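Long-range contacts in FAD linked oxidase-like protein (Myceliophthora thermophila, PDB 5L6G), which oxidises the C1 hydroxyl of xylooligosaccharides and some other sugars to lactones with a bicovalently bound FAD, passing the electrons to oxygen to give hydrogen peroxide: residues N248-W253 against R359-W364; I239-T244 against F278-Q283; K345-S350 against A435-L440. All coordinates share one frame; numbering follows the deposited sequence.

From the N terminus, the chain first lays down I239-T244, at the end of one strand of the large antiparallel sheet, and then turns into the helix that carries N248-W253. Contact 2 is the first to close, when F278-Q283 returns and pairs with I239-T244. Contact 1 opens within that loop but closes only at R359-W364, so the two cross. K345-S350 has already opened contact 3 by then, and A435-L440 closes it later, so contacts 1 and 3 also cross, while 2 and 3 follow in series. Contact 2 pairs two sheet strands, contact 1 packs two helices, and contact 3 sets a helix end on a strand. Trp-243 meets Val-249 and Trp-253, whereas Val-360 touches Phe-436.

Contact 1 (N248-W253 against R359-W364); sequences NVVKGW and RVAEYW. With NAG (2-acetamido-2-deoxy-beta-D-glucopyranose), chain F.
Val-249 and Ala-361 meet where two helices pass about 9.0 Å apart at their axes, their N-to-C directions 134° apart. The interaction between the helices is entirely apolar, and no hydrogen bond links the two segments. At its middle lies the methyl CB of Ala-361, 3.6 Å from Val-249 CG1. CG1, anti to the backbone N (chi1 170°), is the branch that meets both this methyl and the edge of the Trp-253 ring. Val-250 reaches the same methyl with its CG2, at 3.9 Å, so two consecutive valines share one small residue. The small alanine is consistent with the close backbones here, the CA atoms of Val-249 and Ala-361 being 5.9 Å apart.

The aromatic part of the contact begins one helical turn further on. Trp-253 presents the benzo corner of its indole, and its CZ3 lies 3.6 Å from Val-360 CG1, the two side chains crossing at about a right angle. The same CZ3 comes 4.1 Å from CZ3 of Trp-364, meeting that second indole at its edge and near its plane. Val-249 CG1 lies in the plane of the Trp-253 ring, which links the valine and tryptophan parts of the interface.

A polar contact lies near the start of the first helix, away from the interface. Asn-248 donates through ND2 to O6 of the N-acetylglucosamine at 2.8 Å, and ND2 also bonds to the carbonyl of Pro-242, so one amide nitrogen serves both sugar and protein.

In the wider fold, Trp-253 also touches Ile-379 of strand 374-381, and Trp-364 touches Ile-377 on the same strand. Trp-432 of helix 426-437 meets Trp-364 edge-to-face, so three helices pack together beside the large antiparallel sheet.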
loop_
_atom_site.group_PDB
_atom_site.type_symbol
_atom_site.label_atom_id
_atom_site.label_comp_id
_atom_site.label_asym_id
_atom_site.label_seq_id
_atom_site.Cartn_x
_atom_site.Cartn_y
_atom_site.Cartn_z
ATOM N N ASN A 248 -10.540 14.824 -24.953
ATOM C CA ASN A 248 -9.382 13.959 -25.119
ATOM C C ASN A 248 -9.251 12.972 -23.991
ATOM O O ASN A 248 -8.869 11.832 -24.224
ATOM C CB ASN A 248 -8.089 14.753 -25.217
ATOM C CG ASN A 248 -7.898 15.380 -26.587
ATOM O OD1 ASN A 248 -8.785 15.321 -27.437
ATOM N ND2 ASN A 248 -6.723 15.940 -26.819
ATOM N N VAL A 249 -9.566 13.403 -22.768
ATOM C CA VAL A 249 -9.470 12.502 -21.624
ATOM C C VAL A 249 -10.510 11.408 -21.771
ATOM O O VAL A 249 -10.238 10.221 -21.552
ATOM C CB VAL A 249 -9.709 13.241 -20.278
ATOM C CG1 VAL A 249 -9.852 12.258 -19.134
ATOM C CG2 VAL A 249 -8.576 14.234 -19.997
ATOM N N VAL A 250 -11.726 11.813 -22.103
ATOM C CA VAL A 250 -12.827 10.867 -22.158
ATOM C C VAL A 250 -12.543 9.816 -23.220
ATOM O O VAL A 250 -12.671 8.634 -22.983
ATOM C CB VAL A 250 -14.141 11.589 -22.494
ATOM C CG1 VAL A 250 -15.227 10.600 -22.895
ATOM C CG2 VAL A 250 -14.573 12.448 -21.313
ATOM N N LYS A 251 -12.182 10.262 -24.402
ATOM C CA LYS A 251 -11.973 9.345 -25.521
ATOM C C LYS A 251 -10.758 8.454 -25.273
ATOM O O LYS A 251 -10.762 7.254 -25.617
ATOM C CB LYS A 251 -11.796 10.134 -26.813
ATOM C CG LYS A 251 -13.074 10.798 -27.307
ATOM C CD LYS A 251 -12.802 11.805 -28.418
ATOM C CE LYS A 251 -12.229 11.126 -29.654
ATOM N NZ LYS A 251 -11.465 12.078 -30.517
ATOM N N GLY A 252 -9.734 9.038 -24.656
ATOM C CA GLY A 252 -8.490 8.317 -24.372
ATOM C C GLY A 252 -8.679 7.252 -23.324
ATOM O O GLY A 252 -8.291 6.100 -23.489
ATOM N N TRP A 253 -9.308 7.643 -22.228
ATOM C CA TRP A 253 -9.569 6.736 -21.144
ATOM C C TRP A 253 -10.581 5.700 -21.570
ATOM O O TRP A 253 -10.450 4.536 -21.206
ATOM C CB TRP A 253 -10.081 7.537 -19.944
ATOM C CG TRP A 253 -10.079 6.873 -18.625
ATOM C CD1 TRP A 253 -10.185 5.542 -18.340
ATOM C CD2 TRP A 253 -10.041 7.548 -17.373
ATOM N NE1 TRP A 253 -10.188 5.351 -16.980
ATOM C CE2 TRP A 253 -10.121 6.575 -16.366
ATOM C CE3 TRP A 253 -9.956 8.898 -17.010
ATOM C CZ2 TRP A 253 -10.100 6.901 -15.010
ATOM C CZ3 TRP A 253 -9.949 9.228 -15.674
ATOM C CH2 TRP A 253 -10.003 8.232 -14.685
ATOM N N ARG A 359 -17.536 13.693 -16.265
ATOM C CA ARG A 359 -17.472 14.463 -15.028
ATOM C C ARG A 359 -16.053 14.469 -14.435
ATOM O O ARG A 359 -15.563 15.490 -13.975
ATOM C CB ARG A 359 -18.515 13.956 -14.038
ATOM C CG ARG A 359 -19.936 14.118 -14.587
ATOM C CD ARG A 359 -21.012 13.632 -13.624
ATOM N NE ARG A 359 -20.664 12.342 -13.015
ATOM C CZ ARG A 359 -20.646 12.065 -11.704
ATOM N NH1 ARG A 359 -20.991 12.973 -10.779
ATOM N NH2 ARG A 359 -20.311 10.847 -11.305
ATOM N N VAL A 360 -15.402 13.317 -14.449
ATOM C CA VAL A 360 -14.023 13.177 -13.966
ATOM C C VAL A 360 -13.067 14.008 -14.808
ATOM O O VAL A 360 -12.168 14.675 -14.275
ATOM C CB VAL A 360 -13.613 11.677 -13.975
ATOM C CG1 VAL A 360 -12.106 11.483 -13.787
ATOM C CG2 VAL A 360 -14.408 10.920 -12.915
ATOM N N ALA A 361 -13.263 13.974 -16.126
ATOM C CA ALA A 361 -12.433 14.751 -17.049
ATOM C C ALA A 361 -12.633 16.248 -16.868
ATOM O O ALA A 361 -11.673 17.011 -16.876
ATOM C CB ALA A 361 -12.735 14.362 -18.487
ATOM N N GLU A 362 -13.890 16.665 -16.722
ATOM C CA GLU A 362 -14.194 18.076 -16.537
ATOM C C GLU A 362 -13.565 18.541 -15.235
ATOM O O GLU A 362 -12.994 19.605 -15.161
ATOM C CB GLU A 362 -15.708 18.346 -16.551
ATOM C CG GLU A 362 -16.297 18.196 -17.949
ATOM C CD GLU A 362 -17.778 18.541 -18.047
ATOM O OE1 GLU A 362 -18.283 19.314 -17.186
ATOM O OE2 GLU A 362 -18.422 18.056 -19.006
ATOM N N TYR A 363 -13.637 17.707 -14.218
ATOM C CA TYR A 363 -13.014 18.063 -12.951
ATOM C C TYR A 363 -11.494 18.223 -13.123
ATOM O O TYR A 363 -10.881 19.125 -12.563
ATOM C CB TYR A 363 -13.311 17.005 -11.905
ATOM C CG TYR A 363 -13.127 17.542 -10.515
ATOM C CD1 TYR A 363 -14.175 18.160 -9.857
ATOM C CD2 TYR A 363 -11.894 17.458 -9.871
ATOM C CE1 TYR A 363 -14.017 18.669 -8.574
ATOM C CE2 TYR A 363 -11.721 17.962 -8.589
ATOM C CZ TYR A 363 -12.791 18.573 -7.942
ATOM O OH TYR A 363 -12.642 19.055 -6.654
ATOM N N TRP A 364 -10.908 17.307 -13.892
ATOM C CA TRP A 364 -9.468 17.285 -14.135
ATOM C C TRP A 364 -9.045 18.583 -14.782
ATOM O O TRP A 364 -8.156 19.280 -14.289
ATOM C CB TRP A 364 -9.134 16.108 -15.054
ATOM C CG TRP A 364 -7.682 15.748 -15.223
ATOM C CD1 TRP A 364 -6.602 16.589 -15.334
ATOM C CD2 TRP A 364 -7.177 14.433 -15.398
ATOM N NE1 TRP A 364 -5.448 15.858 -15.523
ATOM C CE2 TRP A 364 -5.776 14.535 -15.578
ATOM C CE3 TRP A 364 -7.770 13.164 -15.401
ATOM C CZ2 TRP A 364 -4.962 13.412 -15.750
ATOM C CZ3 TRP A 364 -6.962 12.050 -15.573
ATOM C CH2 TRP A 364 -5.569 12.187 -15.754
HETATM C C1 NAG F . -9.380 18.930 -27.620
HETATM C C2 NAG F . -10.358 19.588 -28.605
HETATM C C3 NAG F . -10.227 18.999 -29.996
HETATM C C4 NAG F . -8.776 19.031 -30.436
HETATM C C5 NAG F . -7.920 18.315 -29.387
HETATM C C6 NAG F . -6.447 18.373 -29.737
HETATM C C7 NAG F . -12.470 20.372 -27.648
HETATM C C8 NAG F . -13.901 20.037 -27.358
HETATM N N2 NAG F . -11.751 19.417 -28.242
HETATM O O3 NAG F . -11.062 19.737 -30.860
HETATM O O4 NAG F . -8.682 18.372 -31.672
HETATM O O5 NAG F . -8.066 18.960 -28.138
HETATM O O6 NAG F . -5.741 17.496 -28.895
HETATM O O7 NAG F . -12.021 21.477 -27.336
#

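Contact 2 (I239-T244 against F278-Q283); sequences INLPWT and FQTQLQ. With XYS (alpha-D-xylopyranose), chain K.
Ile-239 and Leu-282 form a hydrogen-bonded antiparallel pair, followed by the non-hydrogen-bonded pair Asn-240 and Gln-281, in the large antiparallel sheet that also bears the substrate-binding Arg-272. Further along, the first segment makes two successive inverse gamma turns, centred on Pro-242 and Trp-243.

The two sheet faces differ in chemistry. On one, Ile-239 and Leu-282 lie side by side, pointing the same way, with their CD1 methyls 3.9 Å apart; Leu-304 of helix 290-304 packs on Leu-282 there. The methyl CG2 of Thr-280 touches both Leu-241 CD1, at 3.9 Å, and Trp-243 CE3, at 3.8 Å, its side chain crossing that of Trp-243 at about a right angle. Leu-241 CD1 itself sits over one face of the Trp-243 indole, offset toward the rim.

On the other face Asn-240 and Gln-281 run alongside each other with their amide planes only 21° apart. Gln-281 NE2 donates to Asn-240 OD1 at 2.8 Å, keeping that acceptor almost in its own amide plane, and it also bonds to Glu-238 OE1. Its CG, held between backbone N and carbonyl carbon (chi1 60°), comes 4.1 Å from Asn-240 OD1. The far oxygen, OE1, accepts from Gln-283 NE2 on a lone pair. Gln-283 OE1 in turn bonds to Arg-272 NE, so this chain of hydrogen bonds ends on a substrate-binding residue. An alanine in place of Gln-281 would probably leave Asn-240 OD1 and Glu-238 without this donor, and Gln-283 freer to turn beside Arg-272.

The backbone pairing runs one bond further, Leu-241 N to Thr-280 O. Past it a water takes over, giving a hydrogen to Leu-241 O at 2.8 Å and accepting from Thr-280 N at 2.9 Å.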
loop_
_atom_site.group_PDB
_atom_site.type_symbol
_atom_site.label_atom_id
_atom_site.label_comp_id
_atom_site.label_asym_id
_atom_site.label_seq_id
_atom_site.Cartn_x
_atom_site.Cartn_y
_atom_site.Cartn_z
ATOM N N ILE A 239 4.382 6.650 -22.361
ATOM C CA ILE A 239 3.570 7.073 -23.496
ATOM C C ILE A 239 2.873 8.326 -23.058
ATOM O O ILE A 239 1.976 8.274 -22.214
ATOM C CB ILE A 239 2.513 6.031 -23.914
ATOM C CG1 ILE A 239 3.168 4.679 -24.226
ATOM C CG2 ILE A 239 1.711 6.553 -25.103
ATOM C CD1 ILE A 239 2.208 3.506 -24.233
ATOM N N ASN A 240 3.292 9.455 -23.632
ATOM C CA ASN A 240 2.672 10.721 -23.301
ATOM C C ASN A 240 1.285 10.802 -23.917
ATOM O O ASN A 240 1.083 10.385 -25.052
ATOM C CB ASN A 240 3.538 11.896 -23.763
ATOM C CG ASN A 240 4.765 12.067 -22.900
ATOM O OD1 ASN A 240 4.694 11.936 -21.682
ATOM N ND2 ASN A 240 5.892 12.372 -23.519
ATOM N N LEU A 241 0.337 11.313 -23.135
ATOM C CA LEU A 241 -1.055 11.354 -23.541
ATOM C C LEU A 241 -1.488 12.799 -23.676
ATOM O O LEU A 241 -1.205 13.598 -22.786
ATOM C CB LEU A 241 -1.928 10.663 -22.503
ATOM C CG LEU A 241 -1.649 9.187 -22.258
ATOM C CD1 LEU A 241 -2.388 8.718 -21.007
ATOM C CD2 LEU A 241 -2.032 8.383 -23.485
ATOM N N PRO A 242 -2.211 13.130 -24.759
ATOM C CA PRO A 242 -2.630 14.505 -25.002
ATOM C C PRO A 242 -3.883 14.877 -24.235
ATOM O O PRO A 242 -4.864 15.337 -24.825
ATOM C CB PRO A 242 -2.904 14.508 -26.503
ATOM C CG PRO A 242 -3.427 13.146 -26.748
ATOM C CD PRO A 242 -2.573 12.263 -25.897
ATOM N N TRP A 243 -3.839 14.719 -22.921
ATOM C CA TRP A 243 -5.041 14.854 -22.116
ATOM C C TRP A 243 -5.182 16.286 -21.590
ATOM O O TRP A 243 -5.137 16.549 -20.398
ATOM C CB TRP A 243 -5.037 13.805 -21.011
ATOM C CG TRP A 243 -5.348 12.402 -21.499
ATOM C CD1 TRP A 243 -5.308 11.934 -22.790
ATOM C CD2 TRP A 243 -5.701 11.287 -20.685
ATOM N NE1 TRP A 243 -5.653 10.619 -22.824
ATOM C CE2 TRP A 243 -5.887 10.187 -21.544
ATOM C CE3 TRP A 243 -5.902 11.119 -19.308
ATOM C CZ2 TRP A 243 -6.250 8.925 -21.075
ATOM C CZ3 TRP A 243 -6.270 9.860 -18.838
ATOM C CH2 TRP A 243 -6.444 8.783 -19.728
ATOM N N THR A 244 -5.369 17.198 -22.529
ATOM C CA THR A 244 -5.345 18.635 -22.263
ATOM C C THR A 244 -6.721 19.262 -22.409
ATOM O O THR A 244 -6.870 20.452 -22.203
ATOM C CB THR A 244 -4.423 19.344 -23.259
ATOM O OG1 THR A 244 -4.706 18.853 -24.577
ATOM C CG2 THR A 244 -2.961 19.078 -22.906
ATOM N N PHE A 278 0.700 19.301 -15.483
ATOM C CA PHE A 278 1.660 19.700 -16.518
ATOM C C PHE A 278 2.005 18.594 -17.507
ATOM O O PHE A 278 2.523 18.877 -18.590
ATOM C CB PHE A 278 2.915 20.257 -15.839
ATOM C CG PHE A 278 2.585 21.136 -14.665
ATOM C CD1 PHE A 278 2.006 22.380 -14.872
ATOM C CD2 PHE A 278 2.754 20.693 -13.372
ATOM C CE1 PHE A 278 1.656 23.191 -13.789
ATOM C CE2 PHE A 278 2.416 21.503 -12.298
ATOM C CZ PHE A 278 1.873 22.747 -12.510
ATOM N N GLN A 279 1.694 17.352 -17.173
ATOM C CA GLN A 279 1.875 16.256 -18.123
ATOM C C GLN A 279 1.036 15.059 -17.695
ATOM O O GLN A 279 0.779 14.881 -16.506
ATOM C CB GLN A 279 3.356 15.860 -18.227
ATOM C CG GLN A 279 3.611 14.724 -19.207
ATOM C CD GLN A 279 5.017 14.718 -19.753
ATOM O OE1 GLN A 279 5.272 15.247 -20.836
ATOM N NE2 GLN A 279 5.939 14.143 -19.007
ATOM N N THR A 280 0.596 14.273 -18.672
ATOM C CA THR A 280 -0.075 13.003 -18.435
ATOM C C THR A 280 0.599 11.952 -19.301
ATOM O O THR A 280 0.881 12.195 -20.475
ATOM C CB THR A 280 -1.567 13.069 -18.777
ATOM O OG1 THR A 280 -2.206 14.083 -17.963
ATOM C CG2 THR A 280 -2.230 11.710 -18.492
ATOM N N GLN A 281 0.893 10.798 -18.727
ATOM C CA GLN A 281 1.532 9.761 -19.529
ATOM C C GLN A 281 1.256 8.411 -18.917
ATOM O O GLN A 281 0.990 8.313 -17.713
ATOM C CB GLN A 281 3.039 9.999 -19.604
ATOM C CG GLN A 281 3.729 10.006 -18.250
ATOM C CD GLN A 281 5.238 10.100 -18.322
ATOM O OE1 GLN A 281 5.923 9.693 -17.395
ATOM N NE2 GLN A 281 5.762 10.622 -19.415
ATOM N N LEU A 282 1.296 7.387 -19.768
ATOM C CA LEU A 282 1.387 6.042 -19.284
ATOM C C LEU A 282 2.835 5.822 -18.930
ATOM O O LEU A 282 3.717 6.323 -19.628
ATOM C CB LEU A 282 0.929 5.041 -20.327
ATOM C CG LEU A 282 -0.567 5.097 -20.628
ATOM C CD1 LEU A 282 -0.811 4.726 -22.078
ATOM C CD2 LEU A 282 -1.326 4.193 -19.695
ATOM N N GLN A 283 3.051 5.074 -17.855
ATOM C CA GLN A 283 4.360 4.639 -17.408
ATOM C C GLN A 283 4.237 3.146 -17.209
ATOM O O GLN A 283 3.324 2.691 -16.519
ATOM C CB GLN A 283 4.729 5.263 -16.059
ATOM C CG GLN A 283 4.673 6.771 -16.066
ATOM C CD GLN A 283 5.025 7.351 -14.717
ATOM O OE1 GLN A 283 4.634 6.824 -13.675
ATOM N NE2 GLN A 283 5.734 8.464 -14.733
HETATM C C1 XYS K . -1.226 23.997 -16.124
HETATM C C2 XYS K . -2.715 23.671 -16.106
HETATM C C3 XYS K . -3.543 24.868 -16.573
HETATM C C4 XYS K . -3.199 26.027 -15.645
HETATM C C5 XYS K . -1.724 26.341 -15.811
HETATM O O1 XYS K . -0.825 24.126 -17.479
HETATM O O2 XYS K . -2.965 22.539 -16.933
HETATM O O3 XYS K . -4.950 24.570 -16.556
HETATM O O4 XYS K . -3.983 27.179 -15.943
HETATM O O5 XYS K . -0.937 25.212 -15.407
HETATM O O HOH W 1 0.795 15.078 -21.481
HETATM O O HOH W 2 -2.606 16.383 -18.886
#

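Contact 3 (K345-S350 against A435-L440); sequences KSLVTS and AFTGGL
Leu-347 presses one methyl onto the ring of Phe-436, in the tightest part of a contact between a sheet strand and the end of a helix. Its CD1 lies over a face of the phenyl, 3.7 Å from the ring centroid and 26° off the normal, a CH-pi contact. The methyl is displaced toward the rim, on the side where the ring joins its own chain, and so its nearest atom is Phe-436 CG at 3.4 Å. Leu-347 has chi1 at -92°, away from a staggered position, which suggests some torsional cost for fitting there. Tyr-411 of the adjoining strand meets the same phenyl edge-to-face.

Packing is looser on both flanks. The other methyl of Leu-347, CD2, is 4.0 Å from Thr-437 CG2. Past the helix the chain makes a type I beta turn from Thr-437 to Leu-440. Gly-438, in that turn, is exposed, while Leu-440 folds back to the strand, its CD1 3.9 Å from Thr-349 CG2 and its CD2 4.0 Å from Ser-350 OG. Thr-349 and Leu-440 cross at about a right angle, and Trp-445 of the edge strand also packs on Leu-440.

No hydrogen bond spans the two segments. Thr-349 turns its hydroxyl to the backbone of the next residue, donating from OG1 to Ser-350 O at 2.7 Å, on a lone pair of that carbonyl, with Tyr-411 OH as a second partner. Helix end and sheet are therefore joined here by dispersion and shape fit, most closely at the leucine methyl over the phenyl, while the hydroxyl of Thr-349 is satisfied elsewhere.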
loop_
_atom_site.group_PDB
_atom_site.type_symbol
_atom_site.label_atom_id
_atom_site.label_comp_id
_atom_site.label_asym_id
_atom_site.label_seq_id
_atom_site.Cartn_x
_atom_site.Cartn_y
_atom_site.Cartn_z
ATOM N N LYS A 345 -6.230 10.601 -1.464
ATOM C CA LYS A 345 -7.393 9.744 -1.534
ATOM C C LYS A 345 -7.066 8.605 -2.484
ATOM O O LYS A 345 -6.047 8.625 -3.223
ATOM C CB LYS A 345 -8.629 10.516 -2.011
ATOM C CG LYS A 345 -9.059 11.653 -1.103
ATOM C CD LYS A 345 -10.409 12.263 -1.482
ATOM C CE LYS A 345 -11.613 11.479 -0.969
ATOM N NZ LYS A 345 -11.923 11.639 0.484
ATOM N N SER A 346 -7.909 7.585 -2.429
ATOM C CA SER A 346 -7.807 6.478 -3.337
ATOM C C SER A 346 -9.170 6.073 -3.836
ATOM O O SER A 346 -10.220 6.534 -3.329
ATOM C CB SER A 346 -7.176 5.298 -2.601
ATOM O OG SER A 346 -8.113 4.692 -1.745
ATOM N N LEU A 347 -9.144 5.205 -4.834
ATOM C CA LEU A 347 -10.316 4.571 -5.338
ATOM C C LEU A 347 -9.909 3.264 -5.992
ATOM O O LEU A 347 -8.767 3.089 -6.443
ATOM C CB LEU A 347 -11.000 5.423 -6.420
ATOM C CG LEU A 347 -12.096 6.420 -6.083
ATOM C CD1 LEU A 347 -12.516 7.078 -7.388
ATOM C CD2 LEU A 347 -13.296 5.780 -5.442
ATOM N N VAL A 348 -10.879 2.366 -6.017
ATOM C CA VAL A 348 -10.885 1.207 -6.887
ATOM C C VAL A 348 -12.198 1.321 -7.634
ATOM O O VAL A 348 -13.239 1.588 -7.028
ATOM C CB VAL A 348 -10.853 -0.096 -6.087
ATOM C CG1 VAL A 348 -10.973 -1.307 -7.006
ATOM C CG2 VAL A 348 -9.562 -0.169 -5.278
ATOM N N THR A 349 -12.161 1.187 -8.950
ATOM C CA THR A 349 -13.373 1.259 -9.726
ATOM C C THR A 349 -13.388 0.161 -10.793
ATOM O O THR A 349 -12.352 -0.403 -11.181
ATOM C CB THR A 349 -13.577 2.618 -10.463
ATOM O OG1 THR A 349 -12.735 2.695 -11.626
ATOM C CG2 THR A 349 -13.382 3.850 -9.592
ATOM N N SER A 350 -14.592 -0.108 -11.260
ATOM C CA SER A 350 -14.817 -0.829 -12.506
ATOM C C SER A 350 -14.416 0.064 -13.674
ATOM O O SER A 350 -13.877 1.155 -13.483
ATOM C CB SER A 350 -16.304 -1.162 -12.601
ATOM O OG SER A 350 -17.073 0.041 -12.560
ATOM N N ALA A 435 -16.893 12.977 -8.333
ATOM C CA ALA A 435 -17.130 12.865 -9.772
ATOM C C ALA A 435 -17.162 11.400 -10.217
ATOM O O ALA A 435 -17.851 11.063 -11.181
ATOM C CB ALA A 435 -16.074 13.634 -10.572
ATOM N N PHE A 436 -16.417 10.535 -9.539
ATOM C CA PHE A 436 -16.467 9.099 -9.829
ATOM C C PHE A 436 -17.687 8.462 -9.177
ATOM O O PHE A 436 -18.488 7.778 -9.827
ATOM C CB PHE A 436 -15.217 8.352 -9.318
ATOM C CG PHE A 436 -13.916 8.711 -10.001
ATOM C CD1 PHE A 436 -13.189 9.830 -9.616
ATOM C CD2 PHE A 436 -13.367 7.869 -10.971
ATOM C CE1 PHE A 436 -11.973 10.118 -10.188
ATOM C CE2 PHE A 436 -12.148 8.149 -11.551
ATOM C CZ PHE A 436 -11.447 9.275 -11.172
ATOM N N THR A 437 -17.832 8.677 -7.869
ATOM C CA THR A 437 -18.750 7.860 -7.084
ATOM C C THR A 437 -20.214 8.231 -7.319
ATOM O O THR A 437 -21.089 7.402 -7.094
ATOM C CB THR A 437 -18.418 7.899 -5.576
ATOM O OG1 THR A 437 -18.500 9.242 -5.099
ATOM C CG2 THR A 437 -17.016 7.345 -5.316
ATOM N N GLY A 438 -20.467 9.446 -7.809
ATOM C CA GLY A 438 -21.815 9.878 -8.159
ATOM C C GLY A 438 -22.453 9.010 -9.232
ATOM O O GLY A 438 -23.678 8.874 -9.282
ATOM N N GLY A 439 -21.630 8.394 -10.081
ATOM C CA GLY A 439 -22.132 7.609 -11.188
ATOM C C GLY A 439 -21.857 6.125 -11.105
ATOM O O GLY A 439 -22.068 5.427 -12.085
ATOM N N LEU A 440 -21.400 5.633 -9.949
ATOM C CA LEU A 440 -21.119 4.208 -9.766
ATOM C C LEU A 440 -21.884 3.683 -8.556
ATOM O O LEU A 440 -21.895 4.342 -7.507
ATOM C CB LEU A 440 -19.635 3.985 -9.528
ATOM C CG LEU A 440 -18.675 4.455 -10.624
ATOM C CD1 LEU A 440 -17.251 4.397 -10.111
ATOM C CD2 LEU A 440 -18.830 3.609 -11.864
#